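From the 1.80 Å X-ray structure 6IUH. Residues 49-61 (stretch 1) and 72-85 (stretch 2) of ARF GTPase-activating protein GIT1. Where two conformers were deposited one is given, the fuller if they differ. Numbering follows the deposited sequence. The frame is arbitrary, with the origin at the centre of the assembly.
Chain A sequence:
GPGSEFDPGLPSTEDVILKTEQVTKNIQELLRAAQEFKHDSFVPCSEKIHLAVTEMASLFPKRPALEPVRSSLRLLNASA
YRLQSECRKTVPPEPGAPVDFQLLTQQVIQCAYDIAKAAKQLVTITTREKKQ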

# COMPACT_ATOMS: atom_id res chain seq x y z
N ILE A 49 4.87 -3.63 5.68
CA ILE A 49 3.98 -2.66 5.04
C ILE A 49 3.07 -2.00 6.07
O ILE A 49 2.95 -0.77 6.10
CB ILE A 49 3.13 -3.33 3.94
CG1 ILE A 49 4.02 -3.78 2.78
CG2 ILE A 49 2.05 -2.38 3.44
CD1 ILE A 49 3.28 -4.54 1.72
N HIS A 50 2.45 -2.81 6.91
CA HIS A 50 1.54 -2.30 7.93
C HIS A 50 2.25 -1.31 8.85
O HIS A 50 1.67 -0.30 9.26
CB HIS A 50 0.94 -3.44 8.76
CG HIS A 50 -0.17 -3.01 9.66
ND1 HIS A 50 0.03 -2.60 10.96
CD2 HIS A 50 -1.51 -2.94 9.45
CE1 HIS A 50 -1.13 -2.28 11.50
NE2 HIS A 50 -2.08 -2.48 10.61
N LEU A 51 3.51 -1.60 9.17
CA LEU A 51 4.32 -0.71 9.99
C LEU A 51 4.61 0.60 9.26
O LEU A 51 4.51 1.68 9.84
CB LEU A 51 5.64 -1.39 10.37
CG LEU A 51 6.66 -0.51 11.10
CD1 LEU A 51 6.11 -0.01 12.42
CD2 LEU A 51 7.97 -1.27 11.31
N ALA A 52 4.95 0.49 7.98
CA ALA A 52 5.25 1.66 7.16
C ALA A 52 4.01 2.54 7.03
O ALA A 52 4.11 3.76 6.97
CB ALA A 52 5.76 1.24 5.79
N VAL A 53 2.85 1.90 6.97
CA VAL A 53 1.58 2.61 6.85
C VAL A 53 1.26 3.36 8.14
O VAL A 53 0.81 4.50 8.11
CB VAL A 53 0.43 1.64 6.50
CG1 VAL A 53 -0.93 2.25 6.81
CG2 VAL A 53 0.51 1.23 5.03
N THR A 54 1.52 2.71 9.28
CA THR A 54 1.27 3.32 10.59
C THR A 54 2.13 4.57 10.79
O THR A 54 1.65 5.58 11.31
CB THR A 54 1.56 2.31 11.73
OG1 THR A 54 0.69 1.18 11.59
CG2 THR A 54 1.32 2.95 13.08
N GLU A 55 3.39 4.49 10.37
CA GLU A 55 4.31 5.62 10.50
C GLU A 55 3.92 6.76 9.58
O GLU A 55 4.06 7.93 9.94
CB GLU A 55 5.74 5.18 10.21
CG GLU A 55 6.32 4.19 11.22
CD GLU A 55 7.79 3.93 11.00
OE1 GLU A 55 8.39 4.57 10.11
OE2 GLU A 55 8.36 3.08 11.72
N MET A 56 3.43 6.44 8.39
CA MET A 56 3.00 7.47 7.47
C MET A 56 1.73 8.14 7.99
O MET A 56 1.61 9.37 7.96
CB MET A 56 2.75 6.89 6.07
CG MET A 56 2.37 7.94 5.04
SD MET A 56 2.17 7.25 3.40
CE MET A 56 1.71 8.72 2.48
N ALA A 57 0.80 7.34 8.49
CA ALA A 57 -0.44 7.87 9.04
C ALA A 57 -0.18 8.77 10.24
O ALA A 57 -0.90 9.74 10.47
CB ALA A 57 -1.38 6.73 9.42
N SER A 58 0.86 8.45 11.01
CA SER A 58 1.18 9.21 12.21
C SER A 58 1.73 10.61 11.90
O SER A 58 1.83 11.45 12.80
CB SER A 58 2.19 8.44 13.07
OG SER A 58 3.44 8.33 12.42
N LEU A 59 2.07 10.85 10.64
CA LEU A 59 2.53 12.18 10.22
C LEU A 59 1.39 13.18 10.25
O LEU A 59 1.61 14.39 10.35
CB LEU A 59 3.11 12.12 8.81
CG LEU A 59 4.45 11.41 8.59
CD1 LEU A 59 4.85 11.55 7.14
CD2 LEU A 59 5.51 11.99 9.51
N PHE A 60 0.17 12.67 10.15
CA PHE A 60 -1.02 13.51 10.06
C PHE A 60 -1.72 13.60 11.42
O PHE A 60 -1.54 12.72 12.26
CB PHE A 60 -1.96 12.96 8.98
CG PHE A 60 -1.37 12.97 7.60
CD1 PHE A 60 -0.59 11.91 7.16
CD2 PHE A 60 -1.57 14.05 6.76
CE1 PHE A 60 -0.04 11.92 5.89
CE2 PHE A 60 -1.02 14.06 5.49
CZ PHE A 60 -0.25 13.00 5.05
N PRO A 61 -2.49 14.67 11.64
CA PRO A 61 -3.19 14.85 12.91
C PRO A 61 -4.10 13.67 13.24
O PRO A 61 -4.57 13.00 12.32
CB PRO A 61 -4.02 16.12 12.69
CG PRO A 61 -3.28 16.87 11.64
CD PRO A 61 -2.70 15.82 10.73
N SER A 72 -8.36 9.74 2.34
CA SER A 72 -7.18 8.98 1.92
C SER A 72 -6.61 8.14 3.07
O SER A 72 -6.15 7.02 2.85
CB SER A 72 -6.11 9.92 1.36
OG SER A 72 -6.55 10.51 0.15
N LEU A 73 -6.66 8.68 4.28
CA LEU A 73 -6.20 7.91 5.44
C LEU A 73 -7.09 6.71 5.67
O LEU A 73 -6.62 5.64 6.07
CB LEU A 73 -6.14 8.78 6.69
CG LEU A 73 -4.93 9.71 6.79
CD1 LEU A 73 -4.98 10.52 8.07
CD2 LEU A 73 -3.64 8.91 6.70
N ARG A 74 -8.39 6.87 5.43
CA ARG A 74 -9.33 5.78 5.58
C ARG A 74 -9.00 4.65 4.61
O ARG A 74 -9.00 3.48 4.99
CB ARG A 74 -10.77 6.26 5.35
CG ARG A 74 -11.82 5.22 5.67
CD ARG A 74 -13.23 5.81 5.61
NE ARG A 74 -13.37 6.97 6.48
CZ ARG A 74 -13.52 8.22 6.05
NH1 ARG A 74 -13.55 8.47 4.75
NH2 ARG A 74 -13.65 9.22 6.91
N LEU A 75 -8.70 5.00 3.37
CA LEU A 75 -8.35 4.01 2.36
C LEU A 75 -7.03 3.33 2.69
O LEU A 75 -6.91 2.10 2.60
CB LEU A 75 -8.27 4.66 0.98
CG LEU A 75 -7.93 3.73 -0.18
CD1 LEU A 75 -8.97 2.63 -0.30
CD2 LEU A 75 -7.85 4.54 -1.48
N LEU A 76 -6.04 4.13 3.07
CA LEU A 76 -4.73 3.64 3.47
C LEU A 76 -4.82 2.62 4.61
O LEU A 76 -4.29 1.52 4.52
CB LEU A 76 -3.83 4.80 3.90
CG LEU A 76 -2.38 4.46 4.21
CD1 LEU A 76 -1.61 4.21 2.92
CD2 LEU A 76 -1.72 5.57 5.03
N ASN A 77 -5.49 3.01 5.69
CA ASN A 77 -5.61 2.16 6.87
C ASN A 77 -6.43 0.90 6.62
O ASN A 77 -6.05 -0.19 7.05
CB ASN A 77 -6.22 2.95 8.03
CG ASN A 77 -5.28 4.02 8.56
OD1 ASN A 77 -4.06 3.82 8.61
ND2 ASN A 77 -5.84 5.15 8.97
N ALA A 78 -7.55 1.04 5.92
CA ALA A 78 -8.43 -0.09 5.65
C ALA A 78 -7.76 -1.12 4.74
O ALA A 78 -7.97 -2.32 4.89
CB ALA A 78 -9.74 0.38 5.04
N SER A 79 -6.97 -0.64 3.78
CA SER A 79 -6.32 -1.53 2.82
C SER A 79 -5.16 -2.28 3.46
O SER A 79 -4.88 -3.43 3.11
CB SER A 79 -5.84 -0.74 1.61
OG SER A 79 -6.92 -0.05 1.01
N ALA A 80 -4.49 -1.63 4.41
CA ALA A 80 -3.38 -2.27 5.12
C ALA A 80 -3.91 -3.38 6.01
O ALA A 80 -3.31 -4.45 6.12
CB ALA A 80 -2.62 -1.24 5.95
N TYR A 81 -5.05 -3.12 6.65
CA TYR A 81 -5.71 -4.09 7.51
C TYR A 81 -6.23 -5.27 6.69
O TYR A 81 -6.07 -6.43 7.08
CB TYR A 81 -6.86 -3.43 8.28
CG TYR A 81 -7.58 -4.34 9.24
CD1 TYR A 81 -7.13 -4.50 10.55
CD2 TYR A 81 -8.73 -5.02 8.85
CE1 TYR A 81 -7.80 -5.32 11.43
CE2 TYR A 81 -9.40 -5.84 9.73
CZ TYR A 81 -8.93 -5.99 11.02
OH TYR A 81 -9.60 -6.81 11.89
N ARG A 82 -6.85 -4.95 5.56
CA ARG A 82 -7.34 -5.96 4.63
C ARG A 82 -6.20 -6.86 4.14
O ARG A 82 -6.36 -8.08 4.03
CB ARG A 82 -8.05 -5.29 3.45
CG ARG A 82 -8.69 -6.25 2.47
CD ARG A 82 -9.12 -5.52 1.20
NE ARG A 82 -9.35 -6.44 0.09
CZ ARG A 82 -9.38 -6.07 -1.19
NH1 ARG A 82 -9.20 -4.80 -1.52
NH2 ARG A 82 -9.59 -6.97 -2.14
N LEU A 83 -5.06 -6.25 3.84
CA LEU A 83 -3.87 -6.99 3.42
C LEU A 83 -3.41 -7.96 4.50
O LEU A 83 -3.13 -9.13 4.24
CB LEU A 83 -2.73 -6.04 3.06
CG LEU A 83 -1.40 -6.69 2.68
CD1 LEU A 83 -1.56 -7.49 1.40
CD2 LEU A 83 -0.31 -5.63 2.52
N GLN A 84 -3.32 -7.45 5.73
CA GLN A 84 -2.91 -8.25 6.87
C GLN A 84 -3.83 -9.46 7.04
O GLN A 84 -3.37 -10.56 7.35
CB GLN A 84 -2.91 -7.40 8.14
CG GLN A 84 -2.11 -7.98 9.29
CD GLN A 84 -2.07 -7.04 10.49
OE1 GLN A 84 -3.10 -6.49 10.89
NE2 GLN A 84 -0.89 -6.84 11.04
N SER A 85 -5.12 -9.24 6.82
CA SER A 85 -6.11 -10.31 6.91
C SER A 85 -5.86 -11.38 5.86
O SER A 85 -5.97 -12.58 6.14
CB SER A 85 -7.52 -9.75 6.75
OG SER A 85 -7.85 -8.86 7.81

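The two helices run nearly antiparallel, their axes 163° apart in direction and 9.8 Å apart at closest approach. No hydrogen bond joins them; they pack through side chains, and the two stretches bury 544 Å² between them, both sides summed. The backbones come closest at His50 and Ala80, whose CA atoms lie 5.7 Å apart, a spacing that suits the small methyl of Ala80.

Val53 sits at the centre. With chi1 at t (161°), it directs CG1 into a pocket where that atom lies 3.7 Å from Leu76 CG and 4.0 Å from Ala80 CB. Leu76 and Leu83 both adopt the t, p rotamer, a common leucine choice on helices. Leu83 CD2 meets Ile49 CD1 at 3.8 Å; the m, t conformation of Ile49 extends CD1 to that contact.

His50, at chi1 t, lays its ring beside Ala80, CD2 to CB 4.0 Å, while Gln84 NE2 lies over one ring face, 4.1 Å from His50 CG. Toward the other end, Ala57 leaves room for Leu73, whose m, t side chain brings CD2 within 4.2 Å of Ala57 CB and CD1 within 4.0 Å of Phe60 CB. A type I turn from Ala57 to Phe60 carries the chain onward; the CA-to-CB bond of Phe60 still points toward the partner helix, and chi1 is m.

Thr54 faces away; its m rotamer lets OG1 donate to His50 O (2.9 Å), satisfying the hydroxyl within its own helix.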